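Local coordinates for DNA repair protein RAD2 (Saccharomyces cerevisiae, PDB 4Q0W), which cuts single-stranded DNA as a magnesium-dependent endonuclease, making an incision essential to excision repair of DNA damaged by UV light, bulky adducts or cross-linking agents, at residues T12-L18 and K211-Y217; I69-F73 and P328-G332; E156-F161 and M338-M343; A174-E178 and P320-H324; W272-Q277 and L293-V298. All coordinates share one frame. Numbering follows the deposited sequence.

Contact 1: residues T12-L18 and K211-Y217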
# COMPACT_ATOMS: atom_id res chain seq x y z
N THR A 12 10.28 -6.99 19.04
CA THR A 12 10.88 -7.75 20.14
C THR A 12 12.40 -7.81 20.02
O THR A 12 13.07 -8.41 20.86
CB THR A 12 10.34 -9.17 20.21
OG1 THR A 12 10.85 -9.91 19.09
CG2 THR A 12 8.79 -9.16 20.18
N ALA A 13 12.94 -7.23 18.95
CA ALA A 13 14.38 -7.31 18.70
C ALA A 13 15.13 -6.53 19.76
O ALA A 13 14.70 -5.44 20.16
CB ALA A 13 14.72 -6.76 17.34
N ARG A 14 16.26 -7.07 20.19
CA ARG A 14 17.14 -6.36 21.12
C ARG A 14 18.52 -6.16 20.50
O ARG A 14 19.17 -7.13 20.08
CB ARG A 14 17.24 -7.12 22.44
CG ARG A 14 15.94 -7.12 23.22
CD ARG A 14 15.75 -5.81 23.99
NE ARG A 14 16.53 -5.78 25.23
CZ ARG A 14 16.21 -6.46 26.33
NH1 ARG A 14 15.13 -7.23 26.34
NH2 ARG A 14 16.97 -6.38 27.42
N PRO A 15 18.97 -4.90 20.43
CA PRO A 15 20.29 -4.56 19.87
C PRO A 15 21.39 -5.16 20.73
O PRO A 15 21.36 -5.04 21.95
CB PRO A 15 20.32 -3.03 19.97
CG PRO A 15 18.86 -2.62 20.05
CD PRO A 15 18.22 -3.71 20.85
N VAL A 16 22.34 -5.81 20.08
CA VAL A 16 23.45 -6.45 20.79
C VAL A 16 24.77 -6.06 20.11
O VAL A 16 24.87 -6.07 18.88
CB VAL A 16 23.27 -7.99 20.82
CG1 VAL A 16 24.56 -8.69 21.18
CG2 VAL A 16 22.16 -8.36 21.80
N ARG A 17 25.77 -5.71 20.93
CA ARG A 17 27.09 -5.30 20.41
C ARG A 17 27.91 -6.49 19.92
O ARG A 17 28.00 -7.52 20.59
CB ARG A 17 27.89 -4.55 21.48
CG ARG A 17 27.27 -3.22 21.86
CD ARG A 17 28.23 -2.36 22.68
NE ARG A 17 28.05 -0.95 22.36
CZ ARG A 17 28.62 -0.34 21.33
NH1 ARG A 17 28.39 0.94 21.11
NH2 ARG A 17 29.43 -1.02 20.51
N LEU A 18 28.53 -6.33 18.75
CA LEU A 18 29.34 -7.40 18.18
C LEU A 18 30.40 -7.87 19.17
O LEU A 18 30.69 -9.06 19.26
CB LEU A 18 29.98 -6.93 16.87
CG LEU A 18 28.93 -6.42 15.89
CD1 LEU A 18 29.53 -5.44 14.88
CD2 LEU A 18 28.28 -7.59 15.17
N LYS A 211 27.05 -1.95 10.78
CA LYS A 211 26.62 -1.37 12.05
C LYS A 211 27.46 -1.86 13.23
O LYS A 211 28.11 -2.90 13.13
CB LYS A 211 25.16 -1.70 12.32
CG LYS A 211 24.21 -0.55 12.11
CD LYS A 211 23.30 -0.77 10.91
CE LYS A 211 22.52 0.50 10.60
NZ LYS A 211 23.43 1.67 10.43
N ASN A 212 27.43 -1.12 14.33
CA ASN A 212 28.14 -1.56 15.53
C ASN A 212 27.40 -2.65 16.30
O ASN A 212 27.98 -3.34 17.17
CB ASN A 212 28.52 -0.37 16.45
CG ASN A 212 27.31 0.46 16.89
OD1 ASN A 212 26.19 -0.03 16.98
ND2 ASN A 212 27.56 1.74 17.17
N TYR A 213 26.12 -2.84 15.97
CA TYR A 213 25.27 -3.81 16.65
C TYR A 213 24.65 -4.84 15.70
O TYR A 213 24.68 -4.68 14.48
CB TYR A 213 24.17 -3.08 17.45
CG TYR A 213 23.11 -2.44 16.59
CD1 TYR A 213 23.33 -1.22 15.97
CD2 TYR A 213 21.88 -3.07 16.38
CE1 TYR A 213 22.36 -0.63 15.17
CE2 TYR A 213 20.90 -2.48 15.58
CZ TYR A 213 21.14 -1.26 14.98
OH TYR A 213 20.18 -0.67 14.19
N VAL A 214 24.08 -5.89 16.29
CA VAL A 214 23.35 -6.93 15.55
C VAL A 214 21.99 -7.10 16.25
O VAL A 214 21.89 -6.87 17.47
CB VAL A 214 24.16 -8.25 15.54
CG1 VAL A 214 24.36 -8.77 16.94
CG2 VAL A 214 23.49 -9.33 14.68
N GLU A 215 20.95 -7.47 15.51
CA GLU A 215 19.62 -7.65 16.12
C GLU A 215 19.43 -9.06 16.67
O GLU A 215 19.47 -10.05 15.91
CB GLU A 215 18.50 -7.32 15.12
CG GLU A 215 18.54 -5.90 14.60
CD GLU A 215 17.41 -5.60 13.64
OE1 GLU A 215 16.58 -6.51 13.39
OE2 GLU A 215 17.35 -4.46 13.14
N PHE A 216 19.22 -9.16 17.97
CA PHE A 216 19.03 -10.46 18.61
C PHE A 216 17.54 -10.76 18.82
O PHE A 216 16.79 -9.89 19.28
CB PHE A 216 19.76 -10.48 19.95
CG PHE A 216 19.47 -11.69 20.78
CD1 PHE A 216 20.03 -12.92 20.47
CD2 PHE A 216 18.63 -11.60 21.89
CE1 PHE A 216 19.78 -14.04 21.25
CE2 PHE A 216 18.37 -12.71 22.67
CZ PHE A 216 18.95 -13.94 22.35
N TYR A 217 17.11 -11.97 18.48
CA TYR A 217 15.72 -12.39 18.66
C TYR A 217 15.69 -13.72 19.36
O TYR A 217 16.49 -14.61 19.06
CB TYR A 217 15.02 -12.59 17.31
CG TYR A 217 14.84 -11.34 16.48
CD1 TYR A 217 15.87 -10.84 15.69
CD2 TYR A 217 13.63 -10.67 16.48
CE1 TYR A 217 15.69 -9.69 14.93
CE2 TYR A 217 13.44 -9.52 15.71
CZ TYR A 217 14.48 -9.04 14.94
OH TYR A 217 14.28 -7.89 14.19
O HOH W 1 14.99 -10.13 21.31

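Contact 2: residues I69-F73 and P328-G332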
# COMPACT_ATOMS: atom_id res chain seq x y z
N ILE A 69 34.17 -14.74 17.33
CA ILE A 69 33.09 -15.72 17.16
C ILE A 69 33.66 -17.03 16.62
O ILE A 69 34.56 -17.04 15.77
CB ILE A 69 31.97 -15.16 16.25
CG1 ILE A 69 31.21 -14.05 16.98
CG2 ILE A 69 30.97 -16.25 15.83
CD1 ILE A 69 30.41 -13.15 16.05
N ARG A 70 33.15 -18.15 17.13
CA ARG A 70 33.52 -19.46 16.62
C ARG A 70 32.42 -20.00 15.71
O ARG A 70 31.47 -20.64 16.17
CB ARG A 70 33.79 -20.42 17.78
CG ARG A 70 35.02 -20.03 18.61
CD ARG A 70 34.83 -20.35 20.09
NE ARG A 70 34.89 -21.78 20.38
CZ ARG A 70 34.27 -22.36 21.40
NH1 ARG A 70 33.53 -21.64 22.25
NH2 ARG A 70 34.38 -23.67 21.59
N PRO A 71 32.54 -19.74 14.39
CA PRO A 71 31.42 -20.08 13.51
C PRO A 71 31.42 -21.54 13.08
O PRO A 71 32.47 -22.17 13.02
CB PRO A 71 31.65 -19.18 12.28
CG PRO A 71 33.15 -18.98 12.23
CD PRO A 71 33.68 -19.16 13.65
N VAL A 72 30.24 -22.07 12.81
CA VAL A 72 30.16 -23.27 11.99
C VAL A 72 29.21 -23.01 10.83
O VAL A 72 28.05 -22.64 11.03
CB VAL A 72 29.85 -24.57 12.79
CG1 VAL A 72 28.95 -24.29 13.94
CG2 VAL A 72 29.30 -25.68 11.89
N PHE A 73 29.74 -23.14 9.62
CA PHE A 73 29.00 -22.79 8.43
C PHE A 73 28.06 -23.92 8.03
O PHE A 73 28.43 -25.10 8.05
CB PHE A 73 29.96 -22.41 7.28
CG PHE A 73 30.38 -20.96 7.31
CD1 PHE A 73 31.05 -20.45 8.42
CD2 PHE A 73 30.09 -20.12 6.25
CE1 PHE A 73 31.44 -19.10 8.46
CE2 PHE A 73 30.47 -18.77 6.28
CZ PHE A 73 31.15 -18.26 7.39
N PRO A 328 30.50 -32.90 18.87
CA PRO A 328 30.81 -31.47 18.88
C PRO A 328 31.70 -31.05 17.70
O PRO A 328 32.45 -31.87 17.16
CB PRO A 328 31.56 -31.29 20.21
CG PRO A 328 31.11 -32.45 21.07
CD PRO A 328 30.95 -33.58 20.10
N PHE A 329 31.61 -29.79 17.30
CA PHE A 329 32.47 -29.28 16.24
C PHE A 329 33.87 -28.98 16.77
O PHE A 329 34.05 -28.68 17.95
CB PHE A 329 31.83 -28.07 15.57
CG PHE A 329 30.54 -28.39 14.87
CD1 PHE A 329 30.55 -29.06 13.66
CD2 PHE A 329 29.32 -28.08 15.45
CE1 PHE A 329 29.35 -29.39 13.01
CE2 PHE A 329 28.12 -28.41 14.82
CZ PHE A 329 28.15 -29.07 13.59
N VAL A 330 34.86 -29.07 15.88
CA VAL A 330 36.23 -28.73 16.24
C VAL A 330 36.68 -27.54 15.41
O VAL A 330 36.55 -27.54 14.18
CB VAL A 330 37.17 -29.92 16.01
N TRP A 331 37.18 -26.51 16.08
CA TRP A 331 37.71 -25.35 15.39
C TRP A 331 39.23 -25.47 15.24
O TRP A 331 39.93 -25.81 16.20
CB TRP A 331 37.33 -24.07 16.12
CG TRP A 331 35.87 -23.73 15.95
CD1 TRP A 331 35.33 -22.85 15.06
CD2 TRP A 331 34.77 -24.31 16.67
NE1 TRP A 331 33.96 -22.83 15.18
CE2 TRP A 331 33.59 -23.71 16.17
CE3 TRP A 331 34.67 -25.25 17.69
CZ2 TRP A 331 32.32 -24.04 16.66
CZ3 TRP A 331 33.41 -25.58 18.18
CH2 TRP A 331 32.26 -24.97 17.66
N GLY A 332 39.73 -25.22 14.04
CA GLY A 332 41.16 -25.23 13.81
C GLY A 332 41.71 -23.82 13.86
O GLY A 332 41.00 -22.87 14.23

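Contact 3: residues E156-F161 and M338-M343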
# COMPACT_ATOMS: atom_id res chain seq x y z
N GLU A 156 36.67 -24.68 0.57
CA GLU A 156 38.12 -24.78 0.67
C GLU A 156 38.64 -23.60 1.50
O GLU A 156 39.49 -23.77 2.37
CB GLU A 156 38.77 -24.81 -0.71
CG GLU A 156 40.31 -24.83 -0.70
CD GLU A 156 40.88 -26.07 -0.04
OE1 GLU A 156 40.20 -27.12 -0.05
OE2 GLU A 156 42.00 -26.00 0.51
N LEU A 157 38.12 -22.42 1.22
CA LEU A 157 38.48 -21.23 1.98
C LEU A 157 38.20 -21.46 3.46
O LEU A 157 39.07 -21.25 4.32
CB LEU A 157 37.71 -20.02 1.47
CG LEU A 157 37.95 -18.69 2.19
CD1 LEU A 157 39.42 -18.29 2.14
CD2 LEU A 157 37.09 -17.61 1.58
N LEU A 158 36.98 -21.93 3.76
CA LEU A 158 36.58 -22.23 5.13
C LEU A 158 37.57 -23.17 5.83
O LEU A 158 37.97 -22.93 6.97
CB LEU A 158 35.17 -22.82 5.17
CG LEU A 158 34.05 -21.79 5.04
CD1 LEU A 158 32.70 -22.47 4.78
CD2 LEU A 158 34.00 -20.91 6.30
N SER A 159 37.99 -24.22 5.14
CA SER A 159 38.87 -25.19 5.79
C SER A 159 40.29 -24.65 6.00
O SER A 159 40.93 -24.96 7.00
CB SER A 159 38.86 -26.53 5.07
OG SER A 159 39.50 -26.44 3.81
N ARG A 160 40.77 -23.81 5.08
CA ARG A 160 42.07 -23.15 5.28
C ARG A 160 42.03 -22.14 6.43
O ARG A 160 43.08 -21.80 7.00
CB ARG A 160 42.55 -22.49 3.98
CG ARG A 160 42.73 -23.50 2.83
CD ARG A 160 43.32 -22.86 1.56
NE ARG A 160 43.42 -23.83 0.48
CZ ARG A 160 44.30 -23.78 -0.52
NH1 ARG A 160 45.20 -22.80 -0.59
NH2 ARG A 160 44.29 -24.73 -1.45
N PHE A 161 40.82 -21.67 6.78
CA PHE A 161 40.62 -20.83 7.96
C PHE A 161 40.49 -21.71 9.20
O PHE A 161 40.47 -21.20 10.33
CB PHE A 161 39.35 -20.00 7.83
CG PHE A 161 39.57 -18.60 7.33
CD1 PHE A 161 40.16 -17.64 8.13
CD2 PHE A 161 39.15 -18.23 6.05
CE1 PHE A 161 40.35 -16.35 7.67
CE2 PHE A 161 39.32 -16.94 5.58
CZ PHE A 161 39.92 -15.99 6.39
N MET A 338 48.44 -21.27 3.49
CA MET A 338 47.46 -21.76 2.51
C MET A 338 46.40 -20.72 2.17
O MET A 338 45.85 -20.73 1.07
CB MET A 338 46.83 -23.07 2.97
CG MET A 338 47.82 -24.23 3.08
SD MET A 338 48.73 -24.53 1.52
CE MET A 338 47.48 -25.38 0.55
N LEU A 339 46.13 -19.81 3.11
CA LEU A 339 45.23 -18.69 2.84
C LEU A 339 45.91 -17.71 1.88
O LEU A 339 45.28 -17.20 0.96
CB LEU A 339 44.81 -17.99 4.16
CG LEU A 339 43.75 -18.67 5.04
CD1 LEU A 339 43.62 -17.98 6.41
CD2 LEU A 339 42.37 -18.75 4.34
N ARG A 340 47.20 -17.43 2.10
CA ARG A 340 47.98 -16.58 1.19
C ARG A 340 47.90 -17.09 -0.24
O ARG A 340 47.57 -16.35 -1.17
CB ARG A 340 49.45 -16.59 1.59
CG ARG A 340 49.85 -15.66 2.73
CD ARG A 340 51.23 -16.10 3.22
NE ARG A 340 51.88 -15.12 4.09
CZ ARG A 340 53.10 -15.29 4.60
NH1 ARG A 340 53.78 -16.40 4.32
NH2 ARG A 340 53.63 -14.36 5.38
N SER A 341 48.24 -18.36 -0.43
CA SER A 341 48.23 -18.91 -1.78
C SER A 341 46.81 -18.98 -2.37
O SER A 341 46.61 -18.77 -3.57
CB SER A 341 48.93 -20.27 -1.81
OG SER A 341 48.41 -21.15 -0.83
N PHE A 342 45.81 -19.24 -1.52
CA PHE A 342 44.42 -19.30 -1.98
C PHE A 342 43.96 -17.97 -2.54
O PHE A 342 43.43 -17.92 -3.65
CB PHE A 342 43.48 -19.73 -0.86
CG PHE A 342 42.04 -19.91 -1.31
CD1 PHE A 342 41.62 -21.13 -1.83
CD2 PHE A 342 41.13 -18.86 -1.24
CE1 PHE A 342 40.30 -21.32 -2.25
CE2 PHE A 342 39.80 -19.03 -1.66
CZ PHE A 342 39.39 -20.26 -2.17
N MET A 343 44.12 -16.91 -1.75
CA MET A 343 43.73 -15.57 -2.18
C MET A 343 44.56 -15.07 -3.37
O MET A 343 44.06 -14.31 -4.22
CB MET A 343 43.84 -14.58 -1.01
CG MET A 343 42.91 -14.89 0.17
SD MET A 343 41.16 -14.96 -0.31
CE MET A 343 40.72 -13.21 -0.26

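Contact 4: residues A174-E178 and P320-H324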
# COMPACT_ATOMS: atom_id res chain seq x y z
N ALA A 174 16.93 -25.15 9.00
CA ALA A 174 16.44 -26.24 9.83
C ALA A 174 17.60 -26.90 10.57
O ALA A 174 17.53 -27.16 11.77
CB ALA A 174 15.68 -27.27 8.99
N GLN A 175 18.68 -27.16 9.84
CA GLN A 175 19.86 -27.77 10.46
C GLN A 175 20.46 -26.85 11.52
O GLN A 175 20.89 -27.32 12.58
CB GLN A 175 20.90 -28.11 9.40
CG GLN A 175 22.14 -28.81 9.98
CD GLN A 175 21.85 -30.24 10.40
OE1 GLN A 175 21.38 -31.05 9.58
NE2 GLN A 175 22.09 -30.55 11.66
N CYS A 176 20.46 -25.54 11.27
CA CYS A 176 20.96 -24.59 12.28
C CYS A 176 20.16 -24.71 13.58
O CYS A 176 20.74 -24.78 14.67
CB CYS A 176 20.92 -23.15 11.78
SG CYS A 176 22.12 -22.76 10.45
N ALA A 177 18.84 -24.74 13.47
CA ALA A 177 17.97 -24.87 14.65
C ALA A 177 18.29 -26.14 15.43
O ALA A 177 18.29 -26.16 16.67
CB ALA A 177 16.49 -24.84 14.23
N GLU A 178 18.58 -27.21 14.70
CA GLU A 178 18.92 -28.49 15.31
C GLU A 178 20.26 -28.39 16.06
O GLU A 178 20.39 -28.90 17.18
CB GLU A 178 18.96 -29.61 14.26
CG GLU A 178 19.42 -30.97 14.77
CD GLU A 178 18.38 -31.70 15.63
OE1 GLU A 178 17.26 -31.17 15.82
OE2 GLU A 178 18.68 -32.80 16.11
N PRO A 320 11.64 -31.43 10.05
CA PRO A 320 12.47 -31.33 8.85
C PRO A 320 13.54 -32.43 8.83
O PRO A 320 13.88 -33.02 9.86
CB PRO A 320 13.13 -29.96 9.00
CG PRO A 320 13.26 -29.79 10.50
CD PRO A 320 12.00 -30.41 11.06
N GLU A 321 14.07 -32.69 7.65
CA GLU A 321 15.13 -33.67 7.52
C GLU A 321 16.42 -32.97 7.95
O GLU A 321 16.93 -32.12 7.22
CB GLU A 321 15.21 -34.08 6.06
CG GLU A 321 15.89 -35.40 5.77
CD GLU A 321 15.85 -35.73 4.28
OE1 GLU A 321 14.77 -35.58 3.67
OE2 GLU A 321 16.91 -36.12 3.73
N VAL A 322 16.93 -33.30 9.13
CA VAL A 322 18.18 -32.73 9.64
C VAL A 322 19.11 -33.84 10.13
O VAL A 322 18.66 -34.96 10.40
CB VAL A 322 17.95 -31.71 10.79
CG1 VAL A 322 17.17 -30.49 10.32
CG2 VAL A 322 17.25 -32.37 11.98
N ASP A 323 20.40 -33.53 10.25
CA ASP A 323 21.35 -34.45 10.86
C ASP A 323 21.30 -34.30 12.39
O ASP A 323 21.43 -33.19 12.91
CB ASP A 323 22.76 -34.15 10.34
CG ASP A 323 23.81 -35.10 10.89
OD1 ASP A 323 23.53 -35.79 11.89
OD2 ASP A 323 24.92 -35.14 10.32
N HIS A 324 21.11 -35.42 13.09
CA HIS A 324 20.92 -35.39 14.54
C HIS A 324 22.20 -35.70 15.33
O HIS A 324 22.17 -35.78 16.56
CB HIS A 324 19.81 -36.36 14.95
CG HIS A 324 18.50 -36.07 14.31
ND1 HIS A 324 17.55 -35.25 14.89
CD2 HIS A 324 17.97 -36.48 13.13
CE1 HIS A 324 16.50 -35.17 14.10
NE2 HIS A 324 16.72 -35.90 13.02

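Contact 5: residues W272-Q277 and L293-V298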
# COMPACT_ATOMS: atom_id res chain seq x y z
N TRP A 272 -15.41 -21.75 12.01
CA TRP A 272 -16.20 -20.52 12.07
C TRP A 272 -16.66 -20.04 10.69
O TRP A 272 -17.83 -19.72 10.48
CB TRP A 272 -15.41 -19.40 12.74
CG TRP A 272 -16.01 -18.07 12.47
CD1 TRP A 272 -17.10 -17.51 13.09
CD2 TRP A 272 -15.59 -17.12 11.48
NE1 TRP A 272 -17.37 -16.27 12.55
CE2 TRP A 272 -16.46 -16.01 11.57
CE3 TRP A 272 -14.55 -17.09 10.55
CZ2 TRP A 272 -16.32 -14.88 10.75
CZ3 TRP A 272 -14.42 -15.98 9.74
CH2 TRP A 272 -15.30 -14.89 9.84
N TYR A 273 -15.73 -19.99 9.75
CA TYR A 273 -16.02 -19.52 8.40
C TYR A 273 -16.98 -20.47 7.69
O TYR A 273 -18.01 -20.05 7.18
CB TYR A 273 -14.72 -19.44 7.60
CG TYR A 273 -14.85 -18.95 6.18
CD1 TYR A 273 -15.40 -17.70 5.90
CD2 TYR A 273 -14.36 -19.70 5.13
CE1 TYR A 273 -15.50 -17.24 4.60
CE2 TYR A 273 -14.43 -19.24 3.83
CZ TYR A 273 -15.00 -18.02 3.57
OH TYR A 273 -15.07 -17.57 2.27
N ASN A 274 -16.62 -21.75 7.65
CA ASN A 274 -17.43 -22.73 6.95
C ASN A 274 -18.81 -22.94 7.56
O ASN A 274 -19.80 -22.98 6.83
CB ASN A 274 -16.68 -24.05 6.81
CG ASN A 274 -15.53 -23.96 5.82
OD1 ASN A 274 -15.42 -22.99 5.09
ND2 ASN A 274 -14.70 -25.00 5.77
N ASN A 275 -18.88 -23.07 8.88
CA ASN A 275 -20.19 -23.26 9.52
C ASN A 275 -21.13 -22.10 9.22
O ASN A 275 -22.33 -22.30 8.98
CB ASN A 275 -20.07 -23.42 11.03
CG ASN A 275 -19.36 -24.69 11.44
OD1 ASN A 275 -19.13 -25.57 10.62
ND2 ASN A 275 -19.03 -24.79 12.72
N GLY A 276 -20.59 -20.88 9.24
CA GLY A 276 -21.38 -19.69 8.99
C GLY A 276 -21.75 -19.51 7.53
O GLY A 276 -22.78 -18.91 7.21
N GLN A 277 -20.91 -20.03 6.63
CA GLN A 277 -21.22 -19.96 5.21
C GLN A 277 -22.37 -20.91 4.90
O GLN A 277 -23.23 -20.60 4.08
CB GLN A 277 -20.00 -20.31 4.34
CG GLN A 277 -18.94 -19.20 4.26
CD GLN A 277 -19.49 -17.88 3.73
OE1 GLN A 277 -19.60 -16.90 4.46
NE2 GLN A 277 -19.84 -17.87 2.44
N LEU A 293 -14.71 -9.55 8.66
CA LEU A 293 -13.75 -10.56 8.21
C LEU A 293 -14.41 -11.51 7.20
O LEU A 293 -13.82 -11.83 6.16
CB LEU A 293 -13.19 -11.34 9.40
CG LEU A 293 -12.27 -12.52 9.07
CD1 LEU A 293 -11.12 -12.10 8.18
CD2 LEU A 293 -11.76 -13.14 10.36
N ARG A 294 -15.62 -11.96 7.50
CA ARG A 294 -16.32 -12.88 6.60
C ARG A 294 -16.51 -12.25 5.23
O ARG A 294 -16.21 -12.87 4.21
CB ARG A 294 -17.67 -13.29 7.16
CG ARG A 294 -18.42 -14.26 6.25
CD ARG A 294 -19.74 -14.69 6.88
NE ARG A 294 -19.55 -15.33 8.18
CZ ARG A 294 -19.19 -16.60 8.34
NH1 ARG A 294 -18.97 -17.37 7.28
NH2 ARG A 294 -19.03 -17.10 9.56
N LYS A 295 -17.00 -11.01 5.21
CA LYS A 295 -17.21 -10.29 3.96
C LYS A 295 -15.93 -10.23 3.14
O LYS A 295 -15.94 -10.42 1.93
CB LYS A 295 -17.74 -8.88 4.25
CG LYS A 295 -18.67 -8.34 3.17
CD LYS A 295 -17.92 -7.90 1.92
CE LYS A 295 -18.61 -8.40 0.66
NZ LYS A 295 -18.60 -9.89 0.58
N LYS A 296 -14.82 -9.99 3.82
CA LYS A 296 -13.52 -9.94 3.15
C LYS A 296 -13.11 -11.29 2.55
O LYS A 296 -12.62 -11.35 1.42
CB LYS A 296 -12.44 -9.46 4.13
CG LYS A 296 -11.05 -9.47 3.53
CD LYS A 296 -10.07 -8.77 4.46
CE LYS A 296 -8.66 -8.83 3.89
NZ LYS A 296 -7.70 -8.16 4.79
N LEU A 297 -13.30 -12.38 3.31
CA LEU A 297 -12.92 -13.70 2.82
C LEU A 297 -13.77 -14.09 1.60
O LEU A 297 -13.25 -14.61 0.61
CB LEU A 297 -13.02 -14.75 3.94
CG LEU A 297 -12.14 -14.48 5.18
CD1 LEU A 297 -12.60 -15.31 6.37
CD2 LEU A 297 -10.68 -14.75 4.90
N VAL A 298 -15.07 -13.80 1.67
CA VAL A 298 -15.97 -14.07 0.55
C VAL A 298 -15.51 -13.32 -0.70
O VAL A 298 -15.28 -13.93 -1.75
CB VAL A 298 -17.43 -13.71 0.90
CG1 VAL A 298 -18.33 -13.84 -0.33
CG2 VAL A 298 -17.94 -14.61 2.00

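Contact 1: residues T12-L18 and K211-Y217
A13 is the small bump at one end of this strand pair: its methyl CB presses to 3.3 Å from CZ of Y217, while its CA lies over one face of the same ring. A short side chain suits this close approach to the phenol, whose OH is held by E215 OE1 at 2.8 Å. Next, R14 and F216 form a hydrogen-bonded antiparallel pair (R14 N to F216 O 3.0 Å, F216 N to R14 O 2.9 Å), and V16 repeats this with V214. The pairing puts strand 14-17 of the N-domain at the edge of the mixed sheet of the nuclease core, beside I-domain strand 213-218. P15, lacking an NH, suits a non-hydrogen-bonded position opposite E215; its CB rests 3.9 Å from Y213 CD2. On the other face the branched V16 fills the space beside F216, CG2 to CB 3.7 Å. L18 reaches back at the far end, its CD2 4.2 Å from V214 CB, and packs also on F67 and M207.

Contact 2: residues I69-F73 and P328-G332
Apolar packing makes up much of this contact between strand 70-75, a parallel strand inside the mixed sheet of the nuclease core, and the loop that runs from helix 311-318 to helix 336-347. W331 has the most surface covered, and its indole lies against the strand. The CB of R70 sits over the five-membered ring of W331, 3.8 Å from its centroid, in a CH-pi contact. A second CH-pi contact joins V72 to F329: CG2 stands 3.9 Å from the ring centroid, almost on the ring normal. V72 also touches the indole, CG1 to W331 CZ2 4.3 Å, so this branched residue meets both aromatic side chains of the loop.

The charged interaction is a cation-pi one. CZ of the R70 guanidinium lies 4.9 Å from the centroid of the W331 six-membered ring, over its face, while R70 NH1 is hydrogen-bonded to the backbone O of D23. Arginine serves well here because its CB can pack on the five-membered ring while its charged end lies over the six-membered one.

A single hydrogen bond crosses between the segments, from W331 NE1 to P71 O at 2.7 Å. The acceptor lies near the plane of the indole, at its edge. Tryptophan thus spends its NH edge on a backbone carbonyl and its electron-rich face on the CB and cation of R70, with F329 packing on V72 beside it.

Contact 3: residues E156-F161 and M338-M343
R160 lays its guanidinium between two side chains of the facing helix, with F342 CD1 over one face and M338 CE over the other. This is knobs-into-holes packing between nearly antiparallel helices: the R160 side chain is the knob, and M338, L339, S341 and F342 form the hole. The short axes run at 155° and approach to 9.9 Å, joining helix 148-160 of the I-domain to helix 336-347 near the C-terminal end of the chain. A long arginine can bridge such a gap and still satisfy its charge, since E156, one turn earlier on its own helix, forms a salt bridge with it, OE2 to R160 NE 2.6 Å.

Beside this polar knob the contact is apolar. L157 CD1 meets L339 CD2 at 3.7 Å and F342 CD2 at 3.8 Å, and the F342 ring has L157 CA over one face. L339 CD2 also sits over the F161 ring, 3.9 Å from its centroid, a CH-pi contact suited to a branched leucine. Helix 351-361 extends this core, with L358 touching both F161 and L339. At the polar side, R160 NH1 donates a hydrogen bond of 2.7 Å to M338 O, a carbonyl that also accepts the helical bond from F342 N at 3.0 Å.

Contact 4: residues A174-E178 and P320-H324
Three residues, E178, V322 and Q175, bury the most surface where helix 172-181 of the I-domain meets the extended loop after helix 311-318. V322 points its side chain at the helix and packs against A174 and E178: CG1 comes 3.8 Å from A174 CB, and CG2 3.8 Å from E178 CG. The small A174 allows this close approach and also receives P320, CB to CB at 3.7 Å.

Q175 turns its amide toward the loop and binds both polar groups of one residue's backbone. Its OE1 accepts from D323 N at 2.7 Å, and its NE2 donates to D323 O at 3.0 Å, both nearly straight. Glutamine suits the place because it carries a donor and an acceptor side by side, just as an extended residue of an adjoining strand would.

E178, one turn after A174, lays its aliphatic CG against V322 and 3.5 Å from D323 O, while OE2 takes a weak hydrogen bond from H324 ND1 at 3.0 Å. The same helix carries E173, a ligand of the calcium ion seen here. The two firm bonds from Q175 thus read backbone groups of D323, whose side-chain OD1 bonds instead to D325 N within the loop.

Contact 5: residues W272-Q277 and L293-V298
L293 opens helix 288-299's side of the contact, its CG packing 3.9 Å from CH2 of W272. R294 follows and has the most surface covered: its side chain is a knob held among W272, Y273, G276 and Q277 of helix 266-278, which crosses at 85°. R294 NH2 donates to W272 O (3.0 Å), while R294 NH1 donates to Y273 O (2.8 Å) and to Q277 OE1 (2.9 Å). R294 CZ also makes a cation-pi contact, 4.5 Å from the centroid of the W272 six-membered ring. G276 suits the opposite face of the guanidinium, since a CB there would clash with NH2. K295 and K296 take no part against helix 266-278 and pack on a phosphate and a sugar of the bound DNA. One turn after L293, L297 fits its CB 3.6 Å from Y273 CE1 and its CD1 3.9 Å from W272 CZ3; V298 CG2 then reaches Q277 OE1 at 3.7 Å. With E286 forming a salt bridge to NE, the buried cation of R294 is compensated by charge, carbonyls and an aromatic face together.

In the fold
From the N terminus, 12-18 opens contact 1, which closes when the chain returns at 211-217 to pair with that edge strand. Before then, 69-73, 156-161 and 174-178 open contacts 2, 3 and 4, so contact 1 crosses all three. After contact 1 closes, contact 5 forms and completes a short local helix pair, about 41 Å from contact 1 between centres. The chain then comes back to the core: 320-324 closes contact 4, 328-332 contact 2 and 338-343 contact 3. Contacts 2 and 3 therefore cross, and touch through F73 and L158, whereas contact 4 lies within both loops and contact 5 within all three. The returning C-terminal part thus ties together I-domain helices and an interior N-domain strand.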